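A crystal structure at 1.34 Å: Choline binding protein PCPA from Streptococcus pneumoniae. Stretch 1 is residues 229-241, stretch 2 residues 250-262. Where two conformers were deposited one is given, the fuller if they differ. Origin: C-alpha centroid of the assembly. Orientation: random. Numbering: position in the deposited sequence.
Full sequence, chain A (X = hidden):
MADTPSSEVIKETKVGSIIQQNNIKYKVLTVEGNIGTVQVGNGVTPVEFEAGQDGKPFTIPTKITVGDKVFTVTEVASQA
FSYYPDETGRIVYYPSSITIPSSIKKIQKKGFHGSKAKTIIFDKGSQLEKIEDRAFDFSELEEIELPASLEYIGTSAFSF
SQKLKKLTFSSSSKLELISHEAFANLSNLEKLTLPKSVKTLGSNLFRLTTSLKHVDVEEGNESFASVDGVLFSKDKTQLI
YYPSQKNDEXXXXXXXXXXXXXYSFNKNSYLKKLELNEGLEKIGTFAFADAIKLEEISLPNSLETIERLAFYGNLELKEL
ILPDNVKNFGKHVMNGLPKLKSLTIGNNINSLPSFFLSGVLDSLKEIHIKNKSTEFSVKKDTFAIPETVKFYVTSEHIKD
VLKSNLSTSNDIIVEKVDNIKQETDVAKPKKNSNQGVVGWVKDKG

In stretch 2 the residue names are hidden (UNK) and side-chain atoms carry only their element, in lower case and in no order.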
# COMPACT_ATOMS: atom_id res chain seq x y z
N GLY A 229 -10.62 14.73 2.39
CA GLY A 229 -9.44 14.10 1.80
C GLY A 229 -9.19 12.68 2.25
O GLY A 229 -8.23 12.07 1.77
N VAL A 230 -10.06 12.13 3.11
CA VAL A 230 -9.98 10.75 3.63
C VAL A 230 -10.82 9.85 2.75
O VAL A 230 -11.98 10.16 2.48
CB VAL A 230 -10.44 10.68 5.11
CG1 VAL A 230 -10.27 9.27 5.66
CG2 VAL A 230 -9.65 11.66 5.96
N LEU A 231 -10.23 8.73 2.30
CA LEU A 231 -10.91 7.80 1.41
C LEU A 231 -11.69 6.74 2.18
O LEU A 231 -11.12 6.04 3.02
CB LEU A 231 -9.88 7.15 0.48
CG LEU A 231 -10.39 6.11 -0.51
CD1 LEU A 231 -11.28 6.74 -1.59
CD2 LEU A 231 -9.20 5.44 -1.19
N PHE A 232 -12.99 6.59 1.86
CA PHE A 232 -13.89 5.62 2.43
C PHE A 232 -14.59 4.85 1.32
O PHE A 232 -14.67 5.32 0.17
CB PHE A 232 -15.02 6.35 3.18
CG PHE A 232 -14.65 7.01 4.49
CD1 PHE A 232 -14.10 8.29 4.51
CD2 PHE A 232 -14.81 6.33 5.69
CE1 PHE A 232 -13.79 8.91 5.72
CE2 PHE A 232 -14.49 6.95 6.90
CZ PHE A 232 -13.95 8.23 6.90
N SER A 233 -15.22 3.75 1.69
CA SER A 233 -16.22 3.14 0.82
C SER A 233 -17.41 4.13 0.78
O SER A 233 -17.59 4.93 1.71
CB SER A 233 -16.70 1.81 1.38
OG SER A 233 -17.20 1.93 2.72
N LYS A 234 -18.22 4.11 -0.29
CA LYS A 234 -19.34 5.04 -0.41
C LYS A 234 -20.25 5.04 0.84
O LYS A 234 -20.68 6.11 1.29
CB LYS A 234 -20.12 4.68 -1.68
CG LYS A 234 -21.29 5.60 -1.97
CD LYS A 234 -20.86 6.87 -2.62
CE LYS A 234 -22.07 7.66 -3.05
NZ LYS A 234 -21.67 8.92 -3.71
N ASP A 235 -20.49 3.85 1.41
CA ASP A 235 -21.35 3.72 2.60
C ASP A 235 -20.65 4.08 3.94
O ASP A 235 -21.30 4.02 4.99
CB ASP A 235 -21.98 2.32 2.65
CG ASP A 235 -21.01 1.15 2.84
OD1 ASP A 235 -19.83 1.39 3.20
OD2 ASP A 235 -21.41 0.00 2.60
N LYS A 236 -19.36 4.48 3.88
CA LYS A 236 -18.55 4.90 5.04
C LYS A 236 -18.33 3.78 6.05
O LYS A 236 -17.80 4.06 7.14
CB LYS A 236 -19.11 6.18 5.69
CG LYS A 236 -18.99 7.41 4.77
CD LYS A 236 -19.94 8.56 5.16
CE LYS A 236 -19.58 9.31 6.42
NZ LYS A 236 -18.36 10.15 6.25
N THR A 237 -18.62 2.51 5.69
CA THR A 237 -18.33 1.40 6.59
C THR A 237 -16.84 1.07 6.63
O THR A 237 -16.37 0.48 7.61
CB THR A 237 -19.13 0.15 6.26
OG1 THR A 237 -18.77 -0.36 4.96
CG2 THR A 237 -20.63 0.40 6.39
N GLN A 238 -16.10 1.41 5.55
CA GLN A 238 -14.67 1.12 5.49
C GLN A 238 -13.92 2.41 5.38
O GLN A 238 -14.13 3.15 4.41
CB GLN A 238 -14.33 0.20 4.28
CG GLN A 238 -15.16 -1.10 4.23
CD GLN A 238 -14.96 -1.92 2.99
OE1 GLN A 238 -15.82 -1.98 2.11
NE2 GLN A 238 -13.85 -2.64 2.95
N LEU A 239 -13.02 2.70 6.33
CA LEU A 239 -12.10 3.82 6.20
C LEU A 239 -10.90 3.18 5.51
O LEU A 239 -10.19 2.35 6.10
CB LEU A 239 -11.77 4.46 7.56
CG LEU A 239 -11.03 5.78 7.47
CD1 LEU A 239 -11.14 6.55 8.81
CD2 LEU A 239 -9.53 5.60 7.05
N ILE A 240 -10.71 3.52 4.22
CA ILE A 240 -9.69 2.88 3.42
C ILE A 240 -8.33 3.54 3.61
O ILE A 240 -7.33 2.84 3.79
CB ILE A 240 -10.12 2.86 1.93
CG1 ILE A 240 -11.44 2.07 1.77
CG2 ILE A 240 -9.01 2.23 1.02
CD1 ILE A 240 -12.09 2.20 0.39
N TYR A 241 -8.27 4.88 3.49
CA TYR A 241 -6.97 5.53 3.60
C TYR A 241 -7.08 6.93 4.13
O TYR A 241 -7.82 7.75 3.56
CB TYR A 241 -6.22 5.51 2.26
CG TYR A 241 -4.81 6.06 2.40
CD1 TYR A 241 -3.89 5.46 3.26
CD2 TYR A 241 -4.41 7.22 1.73
CE1 TYR A 241 -2.61 5.98 3.43
CE2 TYR A 241 -3.12 7.72 1.85
CZ TYR A 241 -2.23 7.11 2.72
OH TYR A 241 -0.97 7.65 2.90
N UNK A 250 -6.39 16.41 15.35
CA UNK A 250 -7.33 15.48 15.95
C UNK A 250 -8.31 15.03 14.88
O UNK A 250 -8.54 15.75 13.90
c UNK A 250 -8.09 16.12 17.11
o UNK A 250 -8.79 17.26 16.62
N UNK A 251 -8.89 13.86 15.07
CA UNK A 251 -9.83 13.30 14.10
C UNK A 251 -10.75 12.35 14.79
O UNK A 251 -10.34 11.64 15.72
c UNK A 251 -10.93 10.13 10.68
c UNK A 251 -10.46 12.86 10.90
o UNK A 251 -12.25 10.54 8.74
c UNK A 251 -11.25 12.37 9.87
c UNK A 251 -11.48 11.01 9.77
c UNK A 251 -10.15 10.63 11.72
c UNK A 251 -9.92 12.01 11.86
c UNK A 251 -9.06 12.55 12.98
N UNK A 252 -12.02 12.32 14.32
CA UNK A 252 -13.01 11.41 14.80
C UNK A 252 -13.54 10.61 13.60
O UNK A 252 -14.00 11.21 12.64
c UNK A 252 -13.79 12.95 16.69
c UNK A 252 -15.00 13.65 17.32
c UNK A 252 -14.54 14.77 18.23
n UNK A 252 -15.23 16.04 17.90
c UNK A 252 -14.20 12.14 15.46
N UNK A 253 -13.47 9.28 13.64
CA UNK A 253 -14.05 8.49 12.55
C UNK A 253 -15.57 8.66 12.58
O UNK A 253 -16.20 8.80 13.65
c UNK A 253 -12.17 6.83 12.41
o UNK A 253 -14.01 6.51 13.95
c UNK A 253 -13.64 7.02 12.65
N UNK A 254 -16.21 8.60 11.40
CA UNK A 254 -17.68 8.75 11.37
C UNK A 254 -18.40 7.59 12.02
O UNK A 254 -17.85 6.49 12.16
c UNK A 254 -18.01 8.83 9.87
c UNK A 254 -16.82 8.27 9.16
c UNK A 254 -15.62 8.48 10.05
N UNK A 255 -19.64 7.83 12.48
CA UNK A 255 -20.41 6.83 13.20
C UNK A 255 -20.66 5.52 12.43
O UNK A 255 -20.87 4.48 13.05
c UNK A 255 -25.09 8.50 12.08
n UNK A 255 -26.42 8.83 12.65
c UNK A 255 -24.08 8.20 13.16
c UNK A 255 -21.75 7.42 13.70
c UNK A 255 -22.71 7.85 12.58
N UNK A 256 -20.62 5.57 11.08
CA UNK A 256 -20.87 4.41 10.23
C UNK A 256 -19.68 3.47 10.12
O UNK A 256 -19.86 2.38 9.64
c UNK A 256 -22.34 7.18 8.83
c UNK A 256 -21.19 4.86 8.79
c UNK A 256 -22.47 5.68 8.63
o UNK A 256 -23.38 7.87 8.78
o UNK A 256 -21.20 7.67 9.00
N UNK A 257 -18.47 3.92 10.52
CA UNK A 257 -17.28 3.10 10.33
C UNK A 257 -17.36 1.75 11.01
O UNK A 257 -17.65 1.70 12.22
o UNK A 257 -16.09 5.23 10.42
c UNK A 257 -16.01 3.84 10.73
c UNK A 257 -14.76 3.24 10.12
N UNK A 258 -17.10 0.67 10.27
CA UNK A 258 -17.07 -0.69 10.82
C UNK A 258 -15.62 -1.21 10.84
O UNK A 258 -15.28 -2.06 11.67
c UNK A 258 -17.92 -1.64 9.98
c UNK A 258 -19.39 -1.24 9.98
c UNK A 258 -20.27 -2.36 9.45
c UNK A 258 -21.71 -2.23 9.92
n UNK A 258 -22.55 -1.49 8.93
N UNK A 259 -14.77 -0.72 9.92
CA UNK A 259 -13.39 -1.19 9.92
C UNK A 259 -12.44 -0.15 9.40
O UNK A 259 -12.79 0.66 8.51
c UNK A 259 -13.25 -2.50 9.13
o UNK A 259 -14.17 -4.10 6.22
o UNK A 259 -12.08 -4.18 6.91
c UNK A 259 -13.21 -3.63 6.87
c UNK A 259 -13.45 -2.35 7.64
N UNK A 260 -11.19 -0.23 9.93
CA UNK A 260 -10.08 0.54 9.40
C UNK A 260 -9.32 -0.43 8.53
O UNK A 260 -8.93 -1.51 9.01
c UNK A 260 -9.87 1.88 11.59
c UNK A 260 -9.17 1.10 10.48
c UNK A 260 -10.69 3.04 11.02
c UNK A 260 -8.85 2.44 12.54
N UNK A 261 -9.13 -0.10 7.25
CA UNK A 261 -8.42 -1.01 6.35
C UNK A 261 -6.98 -1.16 6.76
O UNK A 261 -6.41 -0.31 7.47
c UNK A 261 -8.45 -0.43 4.93
N UNK A 262 -6.37 -2.22 6.29
CA UNK A 262 -4.96 -2.40 6.52
C UNK A 262 -4.19 -1.19 5.96
O UNK A 262 -4.56 -0.65 4.90
c UNK A 262 -4.48 -3.69 5.85
o UNK A 262 -4.87 -3.79 4.49
O HOH W 1 -5.10 1.44 3.09

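Position 250 has one carbon and one oxygen beyond CA and touches nothing on stretch 1: Ser250, exposed on a strand, where a small polar group suits solvent. Position 251 carries one carbon, then a six-carbon ring bearing an oxygen. That oxygen lies 3.4 Å from Phe232 CZ, at the edge of the Phe232 ring, and Leu239 CD1 meets the edge of the hidden ring, 4.0 Å from its nearest carbon. This is Tyr251, whose long, flat side chain suits the span to these apolar neighbours. Position 252, four carbons in a row ending in nitrogen and out of reach, is Lys252, a charged chain suited to exposure.

At 253 one carbon bears an oxygen and a carbon, and the latter packs 3.8 Å from Leu239 CD1; this is Thr253, offering a methyl group to the leucine. At 254 three carbons close a ring onto the backbone nitrogen, one of them 3.5 Å from Phe232 CE2. This is Pro254, its compact apolar ring suiting both this contact and the start of a type I turn. Position 255, again four carbons and a terminal nitrogen, directed away from stretch 1, is Lys255, its charge suited to an exposed turn.

Position 256 has three carbons, the third carrying two oxygens, one within 3.5 Å of Lys236 CE: Glu256, an acidic group suited to a place beside a lysine chain. At 257 a carbon bears one oxygen and one carbon, the latter 4.1 Å from Leu239 CB. This is Thr257, whose OG1 donates to Pro254 O at 2.8 Å, tying the turn together.

Position 258, a four-carbon chain whose terminal nitrogen is 3.7 Å from Thr237 CG2, is Lys258, suitably exposed. At 259 three carbons end in two oxygens, one 3.6 Å from Gln238 NE2 on the same, polar face of the sheet: Glu259. Position 260, four carbons forked at the second, comes within 3.9 Å of Leu239 CB; it is Leu260, its branched apolar chain suiting the other, buried face. The single carbon at 261 lies 3.6 Å from Ile240 O: Ala261, small enough for close approach. One carbon and one oxygen at 262, pointing away, give Ser262, its hydroxyl bonded elsewhere in the structure.

The contact works as a short parallel ladder. Thr237 O accepts from Lys258 N (2.8 Å) and Glu259 N (3.1 Å), Leu239 N donates to Glu259 O (3.0 Å), and Ala261 N donates to Leu239 O (2.9 Å). Backbone bonds fix the register, while apolar packing around Leu239 and Phe232 fills the buried side.

Stretch 2, residues 250-262: SYKTPKETKELAS
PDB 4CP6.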